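Local coordinates for protein phosphonate monoester hydrolase (Ruegeria pomeroyi, PDB 4UPK) that belongs to the sulfatase family of the alkaline phosphatase superfamily, enzymes built round a mixed beta sheet flanked by helices, at residues A[41-45]-A[348-354]; A[213-218]-A[237-241]; A[242-248]-A[312-317]. All coordinates share one frame; numbering follows the deposited sequence.

Contact 1 of 3, residues A[41-45]-A[348-354]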
ATOM      1  N   ILE A  41     -13.200   6.174  31.222  1.00 18.33           N
ATOM      2  CA  ILE A  41     -14.593   6.371  31.610  1.00 18.01           C
ATOM      3  C   ILE A  41     -15.057   7.531  30.712  1.00 22.70           C
ATOM      4  O   ILE A  41     -14.359   8.529  30.614  1.00 22.15           O
ATOM      5  CB  ILE A  41     -14.741   6.701  33.138  1.00 20.83           C
ATOM      6  CG1 ILE A  41     -14.175   5.579  34.029  1.00 19.98           C
ATOM      7  CG2 ILE A  41     -16.210   6.990  33.523  1.00 21.52           C
ATOM      8  CD1 ILE A  41     -13.879   6.020  35.503  1.00 19.13           C
ATOM      9  N   ASP A  42     -16.189   7.380  30.021  1.00 19.13           N
ATOM     10  CA  ASP A  42     -16.716   8.442  29.179  1.00 18.29           C
ATOM     11  C   ASP A  42     -17.510   9.435  30.072  1.00 26.38           C
ATOM     12  O   ASP A  42     -18.312   9.015  30.933  1.00 26.91           O
ATOM     13  CB  ASP A  42     -17.634   7.857  28.090  1.00 18.08           C
ATOM     14  CG  ASP A  42     -17.633   8.577  26.754  1.00 24.52           C
ATOM     15  OD1 ASP A  42     -18.115   9.723  26.700  1.00 27.31           O
ATOM     16  OD2 ASP A  42     -17.206   7.963  25.743  1.00 23.65           O
ATOM     17  N   GLN A  43     -17.234  10.748  29.882  1.00 22.09           N
ATOM     18  CA  GLN A  43     -17.925  11.904  30.468  1.00 20.26           C
ATOM     19  C   GLN A  43     -17.821  12.155  31.969  1.00 22.31           C
ATOM     20  O   GLN A  43     -18.573  12.986  32.462  1.00 22.48           O
ATOM     21  CB  GLN A  43     -19.387  11.965  29.968  1.00 21.22           C
ATOM     22  CG  GLN A  43     -19.762  13.260  29.279  1.00 29.61           C
ATOM     23  CD  GLN A  43     -20.790  13.094  28.180  1.00 33.25           C
ATOM     24  OE1 GLN A  43     -21.960  13.435  28.332  1.00 26.71           O
ATOM     25  NE2 GLN A  43     -20.375  12.594  27.030  1.00 16.64           N
ATOM     26  N   LEU A  44     -16.887  11.499  32.696  1.00 18.18           N
ATOM     27  CA  LEU A  44     -16.695  11.729  34.140  1.00 16.38           C
ATOM     28  C   LEU A  44     -15.922  13.036  34.440  1.00 20.66           C
ATOM     29  O   LEU A  44     -14.782  13.197  33.994  1.00 20.68           O
ATOM     30  CB  LEU A  44     -16.085  10.506  34.874  1.00 15.28           C
ATOM     31  CG  LEU A  44     -16.066  10.542  36.440  1.00 17.95           C
ATOM     32  CD1 LEU A  44     -17.455  10.541  37.036  1.00 16.40           C
ATOM     33  CD2 LEU A  44     -15.226   9.411  37.023  1.00 17.67           C
ATOM     34  N   ARG A  45     -16.563  13.976  35.175  1.00 16.53           N
ATOM     35  CA  ARG A  45     -15.961  15.271  35.528  1.00 16.19           C
ATOM     36  C   ARG A  45     -14.836  15.084  36.521  1.00 19.38           C
ATOM     37  O   ARG A  45     -14.933  14.208  37.379  1.00 18.16           O
ATOM     38  CB  ARG A  45     -17.007  16.217  36.147  1.00 16.81           C
ATOM     39  CG  ARG A  45     -17.987  16.819  35.154  1.00 25.46           C
ATOM     40  CD  ARG A  45     -19.180  17.433  35.860  1.00 27.72           C
ATOM     41  NE  ARG A  45     -18.809  18.605  36.652  1.00 24.59           N
ATOM     42  CZ  ARG A  45     -19.218  19.848  36.412  1.00 29.16           C
ATOM     43  NH1 ARG A  45     -20.007  20.107  35.380  1.00 17.95           N
ATOM     44  NH2 ARG A  45     -18.837  20.842  37.203  1.00 10.33           N
ATOM     45  N   HIS A 348     -13.344  13.236  28.124  1.00 13.20           N
ATOM     46  CA  HIS A 348     -13.800  14.622  28.200  1.00 12.52           C
ATOM     47  C   HIS A 348     -14.708  14.730  29.434  1.00 16.90           C
ATOM     48  O   HIS A 348     -14.989  13.738  30.107  1.00 13.94           O
ATOM     49  CB  HIS A 348     -14.606  15.024  26.922  1.00 12.15           C
ATOM     50  CG  HIS A 348     -15.693  14.046  26.581  1.00 14.61           C
ATOM     51  ND1 HIS A 348     -15.477  13.027  25.680  1.00 16.18           N
ATOM     52  CD2 HIS A 348     -16.923  13.893  27.122  1.00 16.71           C
ATOM     53  CE1 HIS A 348     -16.568  12.278  25.708  1.00 16.02           C
ATOM     54  NE2 HIS A 348     -17.478  12.778  26.541  1.00 16.33           N
ATOM     55  N   GLY A 349     -15.154  15.954  29.691  1.00 15.04           N
ATOM     56  CA  GLY A 349     -16.055  16.289  30.768  1.00 13.51           C
ATOM     57  C   GLY A 349     -17.495  16.416  30.311  1.00 16.00           C
ATOM     58  O   GLY A 349     -17.887  15.931  29.246  1.00 13.29           O
ATOM     59  N   GLU A 350     -18.292  17.069  31.149  1.00 13.69           N
ATOM     60  CA  GLU A 350     -19.729  17.211  31.009  1.00 13.24           C
ATOM     61  C   GLU A 350     -20.104  18.489  31.735  1.00 17.71           C
ATOM     62  O   GLU A 350     -19.736  18.620  32.895  1.00 15.96           O
ATOM     63  CB  GLU A 350     -20.392  15.991  31.717  1.00 13.74           C
ATOM     64  CG  GLU A 350     -21.909  16.000  31.820  1.00 13.04           C
ATOM     65  CD  GLU A 350     -22.654  16.435  30.578  1.00 19.48           C
ATOM     66  OE1 GLU A 350     -22.475  15.780  29.534  1.00 21.31           O
ATOM     67  OE2 GLU A 350     -23.322  17.492  30.615  1.00 19.20           O
ATOM     68  N   MET A 351     -20.823  19.426  31.069  1.00 15.35           N
ATOM     69  CA  MET A 351     -21.267  20.687  31.714  1.00 15.06           C
ATOM     70  C   MET A 351     -22.223  20.447  32.873  1.00 20.87           C
ATOM     71  O   MET A 351     -22.094  21.095  33.909  1.00 22.77           O
ATOM     72  CB  MET A 351     -21.834  21.682  30.704  1.00 16.26           C
ATOM     73  CG  MET A 351     -20.767  22.239  29.783  1.00 18.90           C
ATOM     74  SD  MET A 351     -19.336  22.999  30.606  1.00 22.44           S
ATOM     75  CE  MET A 351     -20.114  24.492  31.350  1.00 18.85           C
ATOM     76  N   LEU A 352     -23.148  19.483  32.713  1.00 16.98           N
ATOM     77  CA  LEU A 352     -24.099  19.042  33.733  1.00 16.75           C
ATOM     78  C   LEU A 352     -25.004  20.175  34.283  1.00 21.36           C
ATOM     79  O   LEU A 352     -25.328  20.220  35.475  1.00 18.28           O
ATOM     80  CB  LEU A 352     -23.336  18.295  34.843  1.00 16.59           C
ATOM     81  CG  LEU A 352     -24.058  17.157  35.524  1.00 20.40           C
ATOM     82  CD1 LEU A 352     -24.180  15.959  34.603  1.00 18.88           C
ATOM     83  CD2 LEU A 352     -23.361  16.787  36.825  1.00 21.89           C
ATOM     84  N   GLY A 353     -25.413  21.074  33.387  1.00 19.18           N
ATOM     85  CA  GLY A 353     -26.280  22.187  33.755  1.00 19.33           C
ATOM     86  C   GLY A 353     -25.513  23.458  34.035  1.00 21.00           C
ATOM     87  O   GLY A 353     -26.113  24.534  34.087  1.00 20.82           O
ATOM     88  N   ASP A 354     -24.178  23.337  34.248  1.00 16.03           N
ATOM     89  CA  ASP A 354     -23.309  24.482  34.502  1.00 15.35           C
ATOM     90  C   ASP A 354     -23.399  25.420  33.318  1.00 19.26           C
ATOM     91  O   ASP A 354     -23.345  24.956  32.174  1.00 18.85           O
ATOM     92  CB  ASP A 354     -21.835  24.050  34.723  1.00 15.94           C
ATOM     93  CG  ASP A 354     -21.509  23.488  36.097  1.00 19.19           C
ATOM     94  OD1 ASP A 354     -22.439  23.335  36.916  1.00 16.97           O
ATOM     95  OD2 ASP A 354     -20.320  23.189  36.349  1.00 23.71           O
TER
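Gln43 and Gly349 bring their CA atoms to 4.8 Å where two irregular segments, 41-45 and 348-354, run past each other, and no backbone-to-backbone hydrogen bond joins them. Beside this crossing point Gln43 lays its CG 3.3 Å from Gly349 O, while its amide end lies between His348 and the carboxylate of Glu350. Asp42 OD1 stands 3.1 Å from His348 NE2, with carboxylate and ring planes steeply inclined; its other oxygen, OD2, is taken by Tyr130 and by Arg86 in a salt bridge. Arg45 carries the far end of the contact. Its chain runs along the backbone of Glu350 and then bends at the third torsion (chi3 67°), turning the guanidinium toward the type I' turn from Met351 to Asp354. NH1 donates to Glu350 O at 2.9 Å, in the plane of that carbonyl but tilted out of the guanidinium plane. NH2 forms a salt bridge with Asp354 OD2 at 2.9 Å, a fairly straight bond (157°) met on the syn side but well out of the carboxylate plane, and NH1 adds a weak one to the same oxygen. The two flat groups stand almost perpendicular, 86° apart. Asp47 pairs with NH2 as well, so two carboxylates probably balance the charge of this buried guanidinium. The turn is closed by Asp354 N to Met351 O at 3.1 Å; just before it, Glu350 OE2, which also accepts from Gly359 N, receives Leu352 N at 2.9 Å. The segments follow the parallel neighbours 35-41 and 340-346, at the C-terminal ends of these strands of the central sheet, where this superfamily places its active site; helix 303-333 packs against Ile41, Leu44 and Leu352, and helix 46-49 begins directly after Arg45.

Contact 2 of 3, residues A[213-218]-A[237-241]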
ATOM      1  N   ASP A 213     -25.344  -2.275  31.475  1.00 12.36           N
ATOM      2  CA  ASP A 213     -24.271  -2.056  30.503  1.00 11.34           C
ATOM      3  C   ASP A 213     -22.891  -2.043  31.176  1.00 16.29           C
ATOM      4  O   ASP A 213     -21.992  -2.734  30.693  1.00 16.04           O
ATOM      5  CB  ASP A 213     -24.533  -0.778  29.676  1.00 12.21           C
ATOM      6  CG  ASP A 213     -24.987   0.475  30.416  1.00 21.43           C
ATOM      7  OD1 ASP A 213     -25.134   0.422  31.679  1.00 20.62           O
ATOM      8  OD2 ASP A 213     -25.187   1.509  29.744  1.00 24.03           O
ATOM      9  N   THR A 214     -22.757  -1.329  32.346  1.00 12.60           N
ATOM     10  CA  THR A 214     -21.547  -1.261  33.185  1.00 11.40           C
ATOM     11  C   THR A 214     -21.139  -2.638  33.700  1.00 14.67           C
ATOM     12  O   THR A 214     -19.973  -3.003  33.560  1.00 15.27           O
ATOM     13  CB  THR A 214     -21.741  -0.251  34.336  1.00 17.10           C
ATOM     14  OG1 THR A 214     -22.060   1.033  33.785  1.00 18.46           O
ATOM     15  CG2 THR A 214     -20.518  -0.155  35.264  1.00 13.06           C
ATOM     16  N   ALA A 215     -22.094  -3.382  34.327  1.00 11.77           N
ATOM     17  CA  ALA A 215     -21.895  -4.719  34.908  1.00 11.20           C
ATOM     18  C   ALA A 215     -21.501  -5.727  33.831  1.00 14.03           C
ATOM     19  O   ALA A 215     -20.550  -6.487  34.013  1.00 14.13           O
ATOM     20  CB  ALA A 215     -23.163  -5.189  35.618  1.00 11.82           C
ATOM     21  N   PHE A 216     -22.239  -5.721  32.714  1.00 10.03           N
ATOM     22  CA  PHE A 216     -22.018  -6.614  31.581  1.00  8.82           C
ATOM     23  C   PHE A 216     -20.611  -6.485  30.998  1.00 14.27           C
ATOM     24  O   PHE A 216     -19.975  -7.522  30.761  1.00 16.24           O
ATOM     25  CB  PHE A 216     -23.122  -6.444  30.514  1.00  8.98           C
ATOM     26  CG  PHE A 216     -22.907  -7.278  29.284  1.00 10.12           C
ATOM     27  CD1 PHE A 216     -23.304  -8.611  29.251  1.00 12.19           C
ATOM     28  CD2 PHE A 216     -22.224  -6.759  28.182  1.00 10.10           C
ATOM     29  CE1 PHE A 216     -23.041  -9.410  28.130  1.00 12.13           C
ATOM     30  CE2 PHE A 216     -21.956  -7.558  27.067  1.00 12.59           C
ATOM     31  CZ  PHE A 216     -22.382  -8.873  27.038  1.00  9.59           C
ATOM     32  N   LEU A 217     -20.123  -5.243  30.770  1.00  9.12           N
ATOM     33  CA  LEU A 217     -18.773  -5.022  30.206  1.00  9.57           C
ATOM     34  C   LEU A 217     -17.678  -5.530  31.142  1.00 14.40           C
ATOM     35  O   LEU A 217     -16.755  -6.196  30.690  1.00 16.06           O
ATOM     36  CB  LEU A 217     -18.538  -3.545  29.816  1.00  9.33           C
ATOM     37  CG  LEU A 217     -17.272  -3.220  29.020  1.00 13.34           C
ATOM     38  CD1 LEU A 217     -17.190  -3.993  27.685  1.00 13.20           C
ATOM     39  CD2 LEU A 217     -17.178  -1.774  28.768  1.00 12.45           C
ATOM     40  N   THR A 218     -17.833  -5.274  32.449  1.00 11.88           N
ATOM     41  CA  THR A 218     -16.951  -5.736  33.525  1.00 12.23           C
ATOM     42  C   THR A 218     -16.946  -7.267  33.554  1.00 15.94           C
ATOM     43  O   THR A 218     -15.875  -7.874  33.692  1.00 16.44           O
ATOM     44  CB  THR A 218     -17.386  -5.152  34.882  1.00 15.28           C
ATOM     45  OG1 THR A 218     -17.615  -3.752  34.714  1.00 15.18           O
ATOM     46  CG2 THR A 218     -16.345  -5.393  35.976  1.00 14.62           C
ATOM     47  N   LEU A 237     -10.246  -0.998  28.403  1.00 17.16           N
ATOM     48  CA  LEU A 237     -11.618  -1.123  28.899  1.00 16.85           C
ATOM     49  C   LEU A 237     -12.265   0.277  28.986  1.00 22.53           C
ATOM     50  O   LEU A 237     -11.718   1.191  29.608  1.00 21.51           O
ATOM     51  CB  LEU A 237     -11.595  -1.902  30.235  1.00 16.77           C
ATOM     52  CG  LEU A 237     -12.860  -2.047  31.100  1.00 20.12           C
ATOM     53  CD1 LEU A 237     -13.821  -3.087  30.544  1.00 19.74           C
ATOM     54  CD2 LEU A 237     -12.474  -2.456  32.512  1.00 21.18           C
ATOM     55  N   THR A 238     -13.405   0.438  28.275  1.00 19.44           N
ATOM     56  CA  THR A 238     -14.113   1.696  28.059  1.00 18.36           C
ATOM     57  C   THR A 238     -15.578   1.687  28.508  1.00 21.27           C
ATOM     58  O   THR A 238     -16.453   1.124  27.836  1.00 20.59           O
ATOM     59  CB  THR A 238     -13.990   2.099  26.573  1.00 23.97           C
ATOM     60  OG1 THR A 238     -14.607   1.079  25.792  1.00 21.46           O
ATOM     61  CG2 THR A 238     -12.534   2.304  26.113  1.00 23.11           C
ATOM     62  N   TYR A 239     -15.838   2.358  29.626  1.00 17.04           N
ATOM     63  CA  TYR A 239     -17.168   2.507  30.194  1.00 16.12           C
ATOM     64  C   TYR A 239     -17.805   3.766  29.651  1.00 17.51           C
ATOM     65  O   TYR A 239     -17.241   4.848  29.792  1.00 17.57           O
ATOM     66  CB  TYR A 239     -17.100   2.613  31.728  1.00 17.08           C
ATOM     67  CG  TYR A 239     -16.591   1.371  32.419  1.00 17.36           C
ATOM     68  CD1 TYR A 239     -17.423   0.276  32.621  1.00 18.39           C
ATOM     69  CD2 TYR A 239     -15.289   1.312  32.925  1.00 17.99           C
ATOM     70  CE1 TYR A 239     -16.975  -0.860  33.292  1.00 19.61           C
ATOM     71  CE2 TYR A 239     -14.831   0.185  33.609  1.00 18.98           C
ATOM     72  CZ  TYR A 239     -15.684  -0.900  33.795  1.00 24.76           C
ATOM     73  OH  TYR A 239     -15.289  -2.016  34.485  1.00 19.04           O
ATOM     74  N   ILE A 240     -18.978   3.622  29.042  1.00 12.09           N
ATOM     75  CA  ILE A 240     -19.764   4.716  28.508  1.00 11.78           C
ATOM     76  C   ILE A 240     -20.345   5.563  29.624  1.00 15.14           C
ATOM     77  O   ILE A 240     -20.294   6.780  29.549  1.00 12.99           O
ATOM     78  CB  ILE A 240     -20.840   4.220  27.477  1.00 14.76           C
ATOM     79  CG1 ILE A 240     -21.509   5.405  26.719  1.00 13.95           C
ATOM     80  CG2 ILE A 240     -21.872   3.265  28.089  1.00 15.17           C
ATOM     81  CD1 ILE A 240     -20.491   6.238  25.840  1.00 14.97           C
ATOM     82  N   ARG A 241     -20.883   4.898  30.677  1.00 13.33           N
ATOM     83  CA  ARG A 241     -21.474   5.508  31.853  1.00 11.99           C
ATOM     84  C   ARG A 241     -20.437   6.232  32.705  1.00 14.64           C
ATOM     85  O   ARG A 241     -19.322   5.719  32.836  1.00 11.92           O
ATOM     86  CB  ARG A 241     -22.215   4.457  32.706  1.00 11.35           C
ATOM     87  CG  ARG A 241     -23.346   3.727  31.986  1.00 17.05           C
ATOM     88  CD  ARG A 241     -24.336   4.645  31.318  1.00  9.61           C
ATOM     89  NE  ARG A 241     -25.475   3.900  30.797  1.00  9.30           N
ATOM     90  CZ  ARG A 241     -26.637   4.444  30.444  1.00 22.30           C
ATOM     91  NH1 ARG A 241     -26.842   5.749  30.593  1.00 14.64           N
ATOM     92  NH2 ARG A 241     -27.610   3.686  29.968  1.00 13.13           N
TER
HETATM   93  O   HOH W   1     -20.702   1.836  31.318  1.00  6.65           O
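Asp213 and Arg241 form a buried salt bridge: NE of the arginine meets Asp213 OD2 at 2.6 Å, on the syn lone pair and at an N-H...O angle of 151°. NH2 adds a weak bond to the same oxygen. Asp213 holds CG between backbone N and carbonyl carbon (chi1 45°), which carries OD2 toward Arg241. Carboxylate and guanidinium cross nearly at a right angle, so a single oxygen, rather than a matched pair, takes both donors. Further along the helix Tyr239 OH donates to Thr218 OG1 at 2.9 Å, with the threonine oxygen near the ring plane, and OG1 in turn donates to Thr214 O at 2.7 Å. These two bonds fix the Thr218 hydroxyl between phenol and helix carbonyl, while Thr214 CG2 rests 4.1 Å from Tyr239 CD1. Beside the Thr218-Tyr239 pair, Leu217 slides past Leu237 in the opposite direction, CG to CD1 3.8 Å, and pushes CD2 close to Thr238 O. The pairing belongs to a long beta-alpha-beta crossover: strand 158-162 is followed by helix 169-177, a long loop and helix 213-224, then by strand 234-239, with 125-127 between the two parallel strands. The axes of segments 213-218 and 237-239 run antiparallel (172°) with a closest approach of 9.3 Å. A second shell sets these groups. A water donates to Thr214 OG1 and accepts from Arg241 N at 3.1 Å, linking the first helical turn to the loop leaving the strand. Asp213 is held by its neighbour, Thr214 N donating to OD1 from above the carboxylate plane. Arg241 is anchored at its other terminal nitrogen, NH1, by Pro245 O. Thr214 and Thr218 lean on His323 of helix 303-333, and on the side of the strand turned from the helix Thr238 OG1 bonds with Tyr130 N and Phe128 O.

Contact 3 of 3, residues A[242-248]-A[312-317]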
ATOM      1  N   PRO A 242     -20.763   7.415  33.309  1.00 13.46           N
ATOM      2  CA  PRO A 242     -22.026   8.194  33.208  1.00 13.28           C
ATOM      3  C   PRO A 242     -22.133   8.926  31.872  1.00 19.18           C
ATOM      4  O   PRO A 242     -21.184   9.586  31.453  1.00 19.17           O
ATOM      5  CB  PRO A 242     -21.925   9.144  34.410  1.00 14.74           C
ATOM      6  CG  PRO A 242     -20.429   9.417  34.532  1.00 18.63           C
ATOM      7  CD  PRO A 242     -19.756   8.120  34.150  1.00 14.39           C
ATOM      8  N   HIS A 243     -23.242   8.748  31.154  1.00 17.42           N
ATOM      9  CA  HIS A 243     -23.418   9.334  29.809  1.00 17.71           C
ATOM     10  C   HIS A 243     -24.894   9.229  29.423  1.00 24.48           C
ATOM     11  O   HIS A 243     -25.510   8.213  29.766  1.00 24.20           O
ATOM     12  CB  HIS A 243     -22.580   8.529  28.783  1.00 17.94           C
ATOM     13  CG  HIS A 243     -22.420   9.120  27.414  1.00 20.43           C
ATOM     14  ND1 HIS A 243     -23.444   9.066  26.472  1.00 21.92           N
ATOM     15  CD2 HIS A 243     -21.313   9.619  26.818  1.00 20.86           C
ATOM     16  CE1 HIS A 243     -22.951   9.624  25.373  1.00 20.08           C
ATOM     17  NE2 HIS A 243     -21.672   9.961  25.528  1.00 20.08           N
ATOM     18  N   PRO A 244     -25.476  10.238  28.702  1.00 22.29           N
ATOM     19  CA  PRO A 244     -26.883  10.125  28.280  1.00 21.81           C
ATOM     20  C   PRO A 244     -27.116   8.914  27.352  1.00 26.01           C
ATOM     21  O   PRO A 244     -26.164   8.471  26.710  1.00 25.74           O
ATOM     22  CB  PRO A 244     -27.140  11.465  27.560  1.00 23.69           C
ATOM     23  CG  PRO A 244     -25.803  11.975  27.171  1.00 27.59           C
ATOM     24  CD  PRO A 244     -24.879  11.514  28.236  1.00 23.68           C
ATOM     25  N   PRO A 245     -28.347   8.351  27.226  1.00 24.24           N
ATOM     26  CA  PRO A 245     -29.606   8.717  27.908  1.00 23.47           C
ATOM     27  C   PRO A 245     -29.493   8.331  29.367  1.00 23.96           C
ATOM     28  O   PRO A 245     -29.246   7.166  29.683  1.00 21.06           O
ATOM     29  CB  PRO A 245     -30.681   7.906  27.154  1.00 25.39           C
ATOM     30  CG  PRO A 245     -29.998   7.362  25.914  1.00 30.46           C
ATOM     31  CD  PRO A 245     -28.563   7.210  26.321  1.00 25.85           C
ATOM     32  N   LEU A 246     -29.574   9.342  30.242  1.00 22.05           N
ATOM     33  CA  LEU A 246     -29.448   9.201  31.685  1.00 22.21           C
ATOM     34  C   LEU A 246     -30.538   8.343  32.316  1.00 22.93           C
ATOM     35  O   LEU A 246     -31.701   8.736  32.391  1.00 23.53           O
ATOM     36  CB  LEU A 246     -29.321  10.566  32.397  1.00 23.24           C
ATOM     37  CG  LEU A 246     -28.059  11.394  32.099  1.00 28.55           C
ATOM     38  CD1 LEU A 246     -28.147  12.750  32.779  1.00 29.11           C
ATOM     39  CD2 LEU A 246     -26.786  10.658  32.556  1.00 30.40           C
ATOM     40  N   VAL A 247     -30.135   7.139  32.728  1.00 15.45           N
ATOM     41  CA  VAL A 247     -30.945   6.144  33.405  1.00 13.91           C
ATOM     42  C   VAL A 247     -29.991   5.282  34.216  1.00 15.74           C
ATOM     43  O   VAL A 247     -28.922   4.937  33.722  1.00 13.02           O
ATOM     44  CB  VAL A 247     -31.907   5.341  32.456  1.00 16.66           C
ATOM     45  CG1 VAL A 247     -31.164   4.429  31.465  1.00 15.41           C
ATOM     46  CG2 VAL A 247     -32.962   4.581  33.249  1.00 16.17           C
ATOM     47  N   ALA A 248     -30.359   4.970  35.472  1.00 13.81           N
ATOM     48  CA  ALA A 248     -29.538   4.143  36.353  1.00 13.21           C
ATOM     49  C   ALA A 248     -30.343   2.980  36.902  1.00 20.53           C
ATOM     50  O   ALA A 248     -31.521   3.165  37.227  1.00 21.77           O
ATOM     51  CB  ALA A 248     -28.948   4.981  37.488  1.00 13.49           C
ATOM     52  N   VAL A 312     -28.842  11.297  38.882  1.00 11.97           N
ATOM     53  CA  VAL A 312     -28.787  10.079  38.056  1.00 12.14           C
ATOM     54  C   VAL A 312     -27.364   9.860  37.536  1.00 17.12           C
ATOM     55  O   VAL A 312     -26.848   8.749  37.640  1.00 18.25           O
ATOM     56  CB  VAL A 312     -29.872  10.072  36.931  1.00 15.25           C
ATOM     57  CG1 VAL A 312     -29.642   8.924  35.935  1.00 14.33           C
ATOM     58  CG2 VAL A 312     -31.282   9.999  37.536  1.00 14.50           C
ATOM     59  N   TYR A 313     -26.727  10.934  37.023  1.00 14.71           N
ATOM     60  CA  TYR A 313     -25.349  10.972  36.523  1.00 14.46           C
ATOM     61  C   TYR A 313     -24.357  10.518  37.609  1.00 18.91           C
ATOM     62  O   TYR A 313     -23.500   9.671  37.331  1.00 18.64           O
ATOM     63  CB  TYR A 313     -25.012  12.401  36.047  1.00 15.68           C
ATOM     64  CG  TYR A 313     -23.555  12.631  35.697  1.00 16.14           C
ATOM     65  CD1 TYR A 313     -22.642  13.054  36.664  1.00 18.41           C
ATOM     66  CD2 TYR A 313     -23.101  12.490  34.394  1.00 16.18           C
ATOM     67  CE1 TYR A 313     -21.303  13.290  36.346  1.00 17.10           C
ATOM     68  CE2 TYR A 313     -21.764  12.728  34.062  1.00 16.43           C
ATOM     69  CZ  TYR A 313     -20.870  13.130  35.042  1.00 17.67           C
ATOM     70  OH  TYR A 313     -19.549  13.377  34.727  1.00 14.03           O
ATOM     71  N   LEU A 314     -24.472  11.083  38.834  1.00 15.31           N
ATOM     72  CA  LEU A 314     -23.629  10.724  39.968  1.00 15.56           C
ATOM     73  C   LEU A 314     -23.831   9.265  40.400  1.00 19.11           C
ATOM     74  O   LEU A 314     -22.864   8.612  40.772  1.00 20.48           O
ATOM     75  CB  LEU A 314     -23.829  11.687  41.160  1.00 16.41           C
ATOM     76  CG  LEU A 314     -23.478  13.166  40.957  1.00 20.09           C
ATOM     77  CD1 LEU A 314     -23.932  13.988  42.148  1.00 20.41           C
ATOM     78  CD2 LEU A 314     -21.974  13.360  40.713  1.00 22.23           C
ATOM     79  N   GLY A 315     -25.058   8.759  40.284  1.00 15.44           N
ATOM     80  CA  GLY A 315     -25.399   7.367  40.602  1.00 14.76           C
ATOM     81  C   GLY A 315     -24.754   6.369  39.652  1.00 17.15           C
ATOM     82  O   GLY A 315     -24.264   5.335  40.094  1.00 16.65           O
ATOM     83  N   LEU A 316     -24.666   6.717  38.344  1.00 14.59           N
ATOM     84  CA  LEU A 316     -23.999   5.936  37.283  1.00 12.57           C
ATOM     85  C   LEU A 316     -22.480   5.911  37.477  1.00 15.92           C
ATOM     86  O   LEU A 316     -21.861   4.875  37.210  1.00 17.58           O
ATOM     87  CB  LEU A 316     -24.356   6.458  35.880  1.00 11.82           C
ATOM     88  CG  LEU A 316     -25.776   6.179  35.387  1.00 14.98           C
ATOM     89  CD1 LEU A 316     -26.098   7.047  34.144  1.00 14.87           C
ATOM     90  CD2 LEU A 316     -25.981   4.707  35.098  1.00 13.79           C
ATOM     91  N   ALA A 317     -21.883   7.034  37.938  1.00 11.35           N
ATOM     92  CA  ALA A 317     -20.451   7.152  38.270  1.00 11.11           C
ATOM     93  C   ALA A 317     -20.135   6.218  39.472  1.00 15.05           C
ATOM     94  O   ALA A 317     -19.155   5.487  39.416  1.00 16.28           O
ATOM     95  CB  ALA A 317     -20.095   8.586  38.603  1.00 11.63           C
TER
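Pro242, which has more surface buried by this contact than any other residue, wedges between Tyr313 and Leu316 of helix 303-333. Its CB sits over one face of the tyrosine ring, 3.9 Å from the centroid and displaced toward the rim, a CH-pi contact; CG follows along the same ring, 3.6 Å from Tyr313 CE2. The cis peptide bond before Pro242 bends the chain as it leaves strand 234-239. Tyr313 has its CG anti to the backbone N (chi1 171°), which turns one ring face to the proline, and its hydroxyl bonds to Gln43 O and Arg45 N. Leu316 fills the concave side of the loop. Its CB touches Pro242 CB at 3.9 Å, CD1 meets Leu246 CD2 at 4.0 Å, and CD2 lies 3.8 Å from Ala248 CB and close to Val247 O. One turn earlier, Val312 CG1 closes the row against Leu246 CB at 3.9 Å. Without a hydrogen bond between the two segments, the loop is held on the helix by shape and apolar burial, and hydrogen bonds of these residues run to other parts of the chain, as with the Tyr313 hydroxyl.

How the contacts relate
All three contacts are buried, but contact 1 lies nearest the centre of the chain, its own centre about 8 Å away, against about 15 and 16 Å for contacts 2 and 3. Contact 1 joins two loops at strand ends and is the most polar; contact 2 mixes charge, hydroxyls and leucines between helix and strand; contact 3 has no hydrogen bond across its segments and rests mainly on apolar and CH-pi packing. Asp42 N probably bonds to Tyr239 O at 2.8 Å, joining 1 and 2, and the Tyr313 hydroxyl of contact 3 probably bonds to loop 41-45. Contacts 2 and 3 are consecutive through Arg241 and Pro242; helix 303-333 forms one side of contact 3 and touches contacts 1 and 2.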